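Local coordinates for protein elongation factor 1-beta (Pyrococcus horikoshii OT-3, PDB 7CSL) that probably promotes the exchange of GDP for GTP on elongation factor 1-alpha, regenerating the GTP-bound form that carries aminoacyl-tRNA in protein synthesis, at residues C[24-33]-C[70-80]. Residues are numbered along the deposited sequence; the frame is centred on the assembly and turned at random.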
ATOM      1  N   LEU C  24     -19.010  20.723   5.014  1.00 45.69           N
ATOM      2  CA  LEU C  24     -18.793  19.384   4.488  1.00 43.81           C
ATOM      3  C   LEU C  24     -18.130  18.484   5.549  1.00 44.04           C
ATOM      4  O   LEU C  24     -18.591  17.356   5.815  1.00 38.74           O
ATOM      5  CB  LEU C  24     -17.959  19.432   3.179  1.00 41.44           C
ATOM      6  CG  LEU C  24     -17.549  18.069   2.634  1.00 39.14           C
ATOM      7  CD1 LEU C  24     -18.798  17.300   2.204  1.00 41.14           C
ATOM      8  CD2 LEU C  24     -16.592  18.180   1.468  1.00 43.85           C
ATOM      9  N   GLU C  25     -17.100  18.994   6.204  1.00 46.02           N
ATOM     10  CA  GLU C  25     -16.477  18.253   7.310  1.00 50.88           C
ATOM     11  C   GLU C  25     -17.497  17.816   8.340  1.00 49.69           C
ATOM     12  O   GLU C  25     -17.534  16.651   8.720  1.00 48.37           O
ATOM     13  CB  GLU C  25     -15.421  19.104   7.984  1.00 52.43           C
ATOM     14  CG  GLU C  25     -14.602  18.387   9.055  1.00 52.67           C
ATOM     15  CD  GLU C  25     -13.532  19.286   9.620  1.00 57.32           C
ATOM     16  OE1 GLU C  25     -13.024  20.117   8.837  1.00 54.93           O
ATOM     17  OE2 GLU C  25     -13.204  19.163  10.827  1.00 59.46           O
ATOM     18  N   GLU C  26     -18.324  18.765   8.775  1.00 50.05           N
ATOM     19  CA  GLU C  26     -19.336  18.513   9.796  1.00 50.74           C
ATOM     20  C   GLU C  26     -20.301  17.402   9.375  1.00 47.40           C
ATOM     21  O   GLU C  26     -20.739  16.627  10.225  1.00 49.82           O
ATOM     22  CB  GLU C  26     -20.117  19.807  10.133  1.00 57.08           C
ATOM     23  CG  GLU C  26     -20.866  19.755  11.464  1.00 64.68           C
ATOM     24  CD  GLU C  26     -22.067  20.704  11.547  1.00 73.32           C
ATOM     25  OE1 GLU C  26     -21.869  21.941  11.462  1.00 66.15           O
ATOM     26  OE2 GLU C  26     -23.209  20.208  11.718  1.00 72.12           O
ATOM     27  N   LYS C  27     -20.661  17.368   8.086  1.00 47.78           N
ATOM     28  CA  LYS C  27     -21.615  16.386   7.549  1.00 49.45           C
ATOM     29  C   LYS C  27     -21.003  15.008   7.450  1.00 48.32           C
ATOM     30  O   LYS C  27     -21.653  13.977   7.732  1.00 43.42           O
ATOM     31  CB  LYS C  27     -22.126  16.792   6.148  1.00 53.93           C
ATOM     32  CG  LYS C  27     -23.420  17.611   6.166  1.00 61.58           C
ATOM     33  CD  LYS C  27     -23.503  18.616   5.024  1.00 68.69           C
ATOM     34  CE  LYS C  27     -24.918  19.169   4.821  1.00 74.36           C
ATOM     35  NZ  LYS C  27     -25.617  18.543   3.653  1.00 78.70           N
ATOM     36  N   LEU C  28     -19.765  14.981   6.979  1.00 42.70           N
ATOM     37  CA  LEU C  28     -19.015  13.737   6.879  1.00 43.84           C
ATOM     38  C   LEU C  28     -18.791  13.120   8.252  1.00 40.36           C
ATOM     39  O   LEU C  28     -18.879  11.912   8.409  1.00 41.36           O
ATOM     40  CB  LEU C  28     -17.663  14.020   6.242  1.00 39.56           C
ATOM     41  CG  LEU C  28     -17.759  14.397   4.783  1.00 39.44           C
ATOM     42  CD1 LEU C  28     -16.411  14.989   4.327  1.00 37.84           C
ATOM     43  CD2 LEU C  28     -18.168  13.188   3.962  1.00 40.54           C
ATOM     44  N   LYS C  29     -18.500  13.952   9.242  1.00 42.43           N
ATOM     45  CA  LYS C  29     -18.288  13.431  10.591  1.00 42.38           C
ATOM     46  C   LYS C  29     -19.519  12.663  11.090  1.00 45.70           C
ATOM     47  O   LYS C  29     -19.368  11.600  11.666  1.00 38.00           O
ATOM     48  CB  LYS C  29     -17.882  14.535  11.550  1.00 45.23           C
ATOM     49  CG  LYS C  29     -16.432  14.970  11.405  1.00 44.68           C
ATOM     50  CD  LYS C  29     -16.177  16.296  12.111  1.00 47.65           C
ATOM     51  CE  LYS C  29     -14.694  16.529  12.307  1.00 49.00           C
ATOM     52  NZ  LYS C  29     -14.385  17.915  12.755  1.00 55.06           N
ATOM     53  N   LYS C  30     -20.722  13.156  10.785  1.00 45.77           N
ATOM     54  CA  LYS C  30     -21.968  12.541  11.267  1.00 45.36           C
ATOM     55  C   LYS C  30     -22.299  11.175  10.634  1.00 44.23           C
ATOM     56  O   LYS C  30     -23.163  10.490  11.147  1.00 44.83           O
ATOM     57  CB  LYS C  30     -23.165  13.506  11.065  1.00 49.72           C
ATOM     58  CG  LYS C  30     -23.064  14.791  11.895  1.00 53.86           C
ATOM     59  CD  LYS C  30     -24.102  15.848  11.471  1.00 57.99           C
ATOM     60  CE  LYS C  30     -25.517  15.402  11.809  1.00 64.66           C
ATOM     61  NZ  LYS C  30     -26.487  16.527  12.023  1.00 73.97           N
ATOM     62  N   VAL C  31     -21.674  10.813   9.505  1.00 44.47           N
ATOM     63  CA  VAL C  31     -21.958   9.531   8.829  1.00 40.88           C
ATOM     64  C   VAL C  31     -20.889   8.453   9.050  1.00 44.94           C
ATOM     65  O   VAL C  31     -21.066   7.372   8.567  1.00 42.65           O
ATOM     66  CB  VAL C  31     -22.206   9.671   7.297  1.00 45.46           C
ATOM     67  CG1 VAL C  31     -23.337  10.644   7.028  1.00 45.12           C
ATOM     68  CG2 VAL C  31     -20.926  10.070   6.510  1.00 43.57           C
ATOM     69  N   ILE C  32     -19.784   8.747   9.743  1.00 42.73           N
ATOM     70  CA  ILE C  32     -18.883   7.665  10.223  1.00 38.85           C
ATOM     71  C   ILE C  32     -19.665   6.756  11.201  1.00 39.33           C
ATOM     72  O   ILE C  32     -20.171   7.229  12.210  1.00 38.36           O
ATOM     73  CB  ILE C  32     -17.662   8.206  10.965  1.00 37.15           C
ATOM     74  CG1 ILE C  32     -16.794   9.076  10.021  1.00 35.61           C
ATOM     75  CG2 ILE C  32     -16.820   7.058  11.520  1.00 38.33           C
ATOM     76  CD1 ILE C  32     -15.955  10.080  10.764  1.00 38.68           C
ATOM     77  N   PRO C  33     -19.739   5.447  10.920  1.00 38.88           N
ATOM     78  CA  PRO C  33     -20.490   4.563  11.828  1.00 40.05           C
ATOM     79  C   PRO C  33     -19.931   4.475  13.250  1.00 42.59           C
ATOM     80  O   PRO C  33     -18.718   4.619  13.457  1.00 48.14           O
ATOM     81  CB  PRO C  33     -20.422   3.214  11.134  1.00 40.09           C
ATOM     82  CG  PRO C  33     -20.177   3.514   9.697  1.00 41.40           C
ATOM     83  CD  PRO C  33     -19.327   4.754   9.690  1.00 42.96           C
ATOM     84  N   VAL C  70     -16.668   3.023   5.041  1.00 40.26           N
ATOM     85  CA  VAL C  70     -16.791   4.356   5.578  1.00 37.44           C
ATOM     86  C   VAL C  70     -16.746   5.300   4.390  1.00 36.09           C
ATOM     87  O   VAL C  70     -17.556   6.223   4.330  1.00 35.08           O
ATOM     88  CB  VAL C  70     -15.812   4.704   6.709  1.00 34.88           C
ATOM     89  CG1 VAL C  70     -16.130   6.064   7.298  1.00 35.53           C
ATOM     90  CG2 VAL C  70     -15.875   3.685   7.817  1.00 34.34           C
ATOM     91  N   ALA C  71     -15.823   5.068   3.443  1.00 37.70           N
ATOM     92  CA  ALA C  71     -15.752   5.857   2.214  1.00 35.70           C
ATOM     93  C   ALA C  71     -17.045   5.885   1.391  1.00 37.91           C
ATOM     94  O   ALA C  71     -17.359   6.914   0.817  1.00 38.05           O
ATOM     95  CB  ALA C  71     -14.547   5.461   1.334  1.00 39.34           C
ATOM     96  N   GLU C  72     -17.795   4.788   1.328  1.00 40.13           N
ATOM     97  CA  GLU C  72     -19.126   4.809   0.673  1.00 44.74           C
ATOM     98  C   GLU C  72     -20.135   5.701   1.393  1.00 41.58           C
ATOM     99  O   GLU C  72     -20.900   6.395   0.765  1.00 44.94           O
ATOM    100  CB  GLU C  72     -19.740   3.396   0.580  1.00 51.07           C
ATOM    101  CG  GLU C  72     -18.862   2.318  -0.020  1.00 60.54           C
ATOM    102  CD  GLU C  72     -17.976   2.795  -1.154  1.00 69.83           C
ATOM    103  OE1 GLU C  72     -18.451   3.593  -1.987  1.00 81.22           O
ATOM    104  OE2 GLU C  72     -16.801   2.358  -1.234  1.00 79.01           O
ATOM    105  N   LYS C  73     -20.133   5.696   2.712  1.00 41.46           N
ATOM    106  CA  LYS C  73     -21.007   6.603   3.442  1.00 43.60           C
ATOM    107  C   LYS C  73     -20.677   8.041   3.109  1.00 43.54           C
ATOM    108  O   LYS C  73     -21.567   8.808   2.771  1.00 47.72           O
ATOM    109  CB  LYS C  73     -21.004   6.315   4.950  1.00 44.36           C
ATOM    110  CG  LYS C  73     -21.600   4.943   5.266  1.00 47.11           C
ATOM    111  CD  LYS C  73     -23.114   4.869   5.001  1.00 52.84           C
ATOM    112  CE  LYS C  73     -23.662   3.457   5.200  1.00 56.79           C
ATOM    113  NZ  LYS C  73     -25.102   3.411   4.840  1.00 62.98           N
ATOM    114  N   PHE C  74     -19.391   8.353   3.073  1.00 38.48           N
ATOM    115  CA  PHE C  74     -18.871   9.639   2.599  1.00 36.28           C
ATOM    116  C   PHE C  74     -19.256  10.022   1.149  1.00 36.25           C
ATOM    117  O   PHE C  74     -19.595  11.185   0.892  1.00 37.66           O
ATOM    118  CB  PHE C  74     -17.339   9.622   2.659  1.00 32.80           C
ATOM    119  CG  PHE C  74     -16.732   9.733   4.015  1.00 36.51           C
ATOM    120  CD1 PHE C  74     -17.465   9.738   5.183  1.00 37.20           C
ATOM    121  CD2 PHE C  74     -15.330   9.811   4.108  1.00 39.45           C
ATOM    122  CE1 PHE C  74     -16.842   9.827   6.402  1.00 39.55           C
ATOM    123  CE2 PHE C  74     -14.705   9.893   5.338  1.00 37.47           C
ATOM    124  CZ  PHE C  74     -15.471   9.891   6.489  1.00 37.61           C
ATOM    125  N   GLU C  75     -19.230   9.074   0.218  1.00 39.52           N
ATOM    126  CA  GLU C  75     -19.606   9.354  -1.165  1.00 43.71           C
ATOM    127  C   GLU C  75     -21.107   9.705  -1.350  1.00 47.15           C
ATOM    128  O   GLU C  75     -21.503  10.258  -2.380  1.00 45.38           O
ATOM    129  CB  GLU C  75     -19.145   8.221  -2.097  1.00 50.27           C
ATOM    130  CG  GLU C  75     -17.612   8.207  -2.351  1.00 56.67           C
ATOM    131  CD  GLU C  75     -17.158   7.250  -3.466  1.00 59.30           C
ATOM    132  OE1 GLU C  75     -17.988   6.441  -3.914  1.00 50.87           O
ATOM    133  OE2 GLU C  75     -15.976   7.309  -3.923  1.00 61.53           O
ATOM    134  N   GLU C  76     -21.940   9.401  -0.359  1.00 49.49           N
ATOM    135  CA  GLU C  76     -23.346   9.760  -0.402  1.00 51.28           C
ATOM    136  C   GLU C  76     -23.566  11.217   0.030  1.00 55.90           C
ATOM    137  O   GLU C  76     -24.605  11.795  -0.289  1.00 54.03           O
ATOM    138  CB  GLU C  76     -24.179   8.803   0.469  1.00 53.72           C
ATOM    139  CG  GLU C  76     -24.285   7.384  -0.111  1.00 56.75           C
ATOM    140  CD  GLU C  76     -24.590   6.278   0.913  1.00 63.27           C
ATOM    141  OE1 GLU C  76     -24.793   6.568   2.115  1.00 58.99           O
ATOM    142  OE2 GLU C  76     -24.621   5.089   0.509  1.00 64.36           O
ATOM    143  N   VAL C  77     -22.605  11.815   0.745  1.00 43.48           N
ATOM    144  CA  VAL C  77     -22.797  13.170   1.288  1.00 48.40           C
ATOM    145  C   VAL C  77     -22.697  14.238   0.197  1.00 49.86           C
ATOM    146  O   VAL C  77     -21.902  14.107  -0.755  1.00 51.78           O
ATOM    147  CB  VAL C  77     -21.827  13.469   2.451  1.00 45.00           C
ATOM    148  CG1 VAL C  77     -21.949  14.901   2.952  1.00 54.84           C
ATOM    149  CG2 VAL C  77     -22.074  12.513   3.601  1.00 48.92           C
ATOM    150  N   GLU C  78     -23.528  15.278   0.344  1.00 50.55           N
ATOM    151  CA  GLU C  78     -23.655  16.372  -0.630  1.00 49.43           C
ATOM    152  C   GLU C  78     -22.309  17.085  -0.756  1.00 45.91           C
ATOM    153  O   GLU C  78     -21.648  17.333   0.255  1.00 40.99           O
ATOM    154  CB  GLU C  78     -24.710  17.368  -0.133  1.00 51.56           C
ATOM    155  CG  GLU C  78     -25.110  18.477  -1.088  1.00 51.34           C
ATOM    156  CD  GLU C  78     -26.081  19.441  -0.416  1.00 54.49           C
ATOM    157  OE1 GLU C  78     -25.705  20.609  -0.159  1.00 51.75           O
ATOM    158  OE2 GLU C  78     -27.209  19.006  -0.084  1.00 57.61           O
ATOM    159  N   ASN C  79     -21.916  17.361  -1.998  1.00 41.65           N
ATOM    160  CA  ASN C  79     -20.647  18.034  -2.349  1.00 40.18           C
ATOM    161  C   ASN C  79     -19.358  17.189  -2.267  1.00 37.65           C
ATOM    162  O   ASN C  79     -18.257  17.722  -2.268  1.00 42.26           O
ATOM    163  CB  ASN C  79     -20.476  19.337  -1.574  1.00 42.50           C
ATOM    164  CG  ASN C  79     -21.554  20.349  -1.882  1.00 47.17           C
ATOM    165  OD1 ASN C  79     -22.371  20.161  -2.785  1.00 46.25           O
ATOM    166  ND2 ASN C  79     -21.536  21.450  -1.153  1.00 46.76           N
ATOM    167  N   VAL C  80     -19.514  15.878  -2.219  1.00 39.82           N
ATOM    168  CA  VAL C  80     -18.425  14.963  -2.285  1.00 37.26           C
ATOM    169  C   VAL C  80     -18.306  14.416  -3.681  1.00 37.89           C
ATOM    170  O   VAL C  80     -19.192  13.710  -4.135  1.00 38.07           O
ATOM    171  CB  VAL C  80     -18.637  13.785  -1.345  1.00 37.48           C
ATOM    172  CG1 VAL C  80     -17.536  12.747  -1.509  1.00 37.60           C
ATOM    173  CG2 VAL C  80     -18.737  14.275   0.113  1.00 41.43           C
TER
HETATM  174  O   HOH W   1     -24.519  20.447   2.112  1.00 55.72           O
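The ring of Phe-74 has Leu-28 CB over one face, displaced toward the rim, and Val-31 CG2 in plane at the edge, 3.7 Å from Phe-74 CD1. Farther round the edge Ile-32 CG1 meets Phe-74 CE1 at 3.7 Å. These contacts join helix 21-29 and the turn that follows it to helix 67-75; the two helices pack side by side on one side of the four-stranded antiparallel sheet in the ferredoxin-like alpha-beta sandwich of the EF-1 guanine nucleotide exchange domain. The ring also meets that of Phe-55 on the sheet, and the Phe-74 side chain touches Ile-10 and Val-12. With CG anti to its own carbonyl carbon (chi1 -74°), Phe-74 swings its ring toward helix 21-29, where the Leu-28 side chain crosses it at about a right angle and brings CD2 to 3.7 Å from Phe-74 CD1. Replacing the ring by an alanine here would probably leave Leu-28, Val-31 and Ile-32 without their shared partner and open a gap between the helices and the sheet. Beyond the ring, Val-77 splits its methyls, CG1 lying 3.7 Å from Lys-27 CB and CG2 4.0 Å from Val-31 CG2. Leu-24 CD1 reaches Val-80 CG2 at 3.7 Å. No direct hydrogen bond links the segments; at the polar margin a water accepts from Lys-27 NZ at 2.7 Å and donates to Glu-78 OE1 at 2.6 Å.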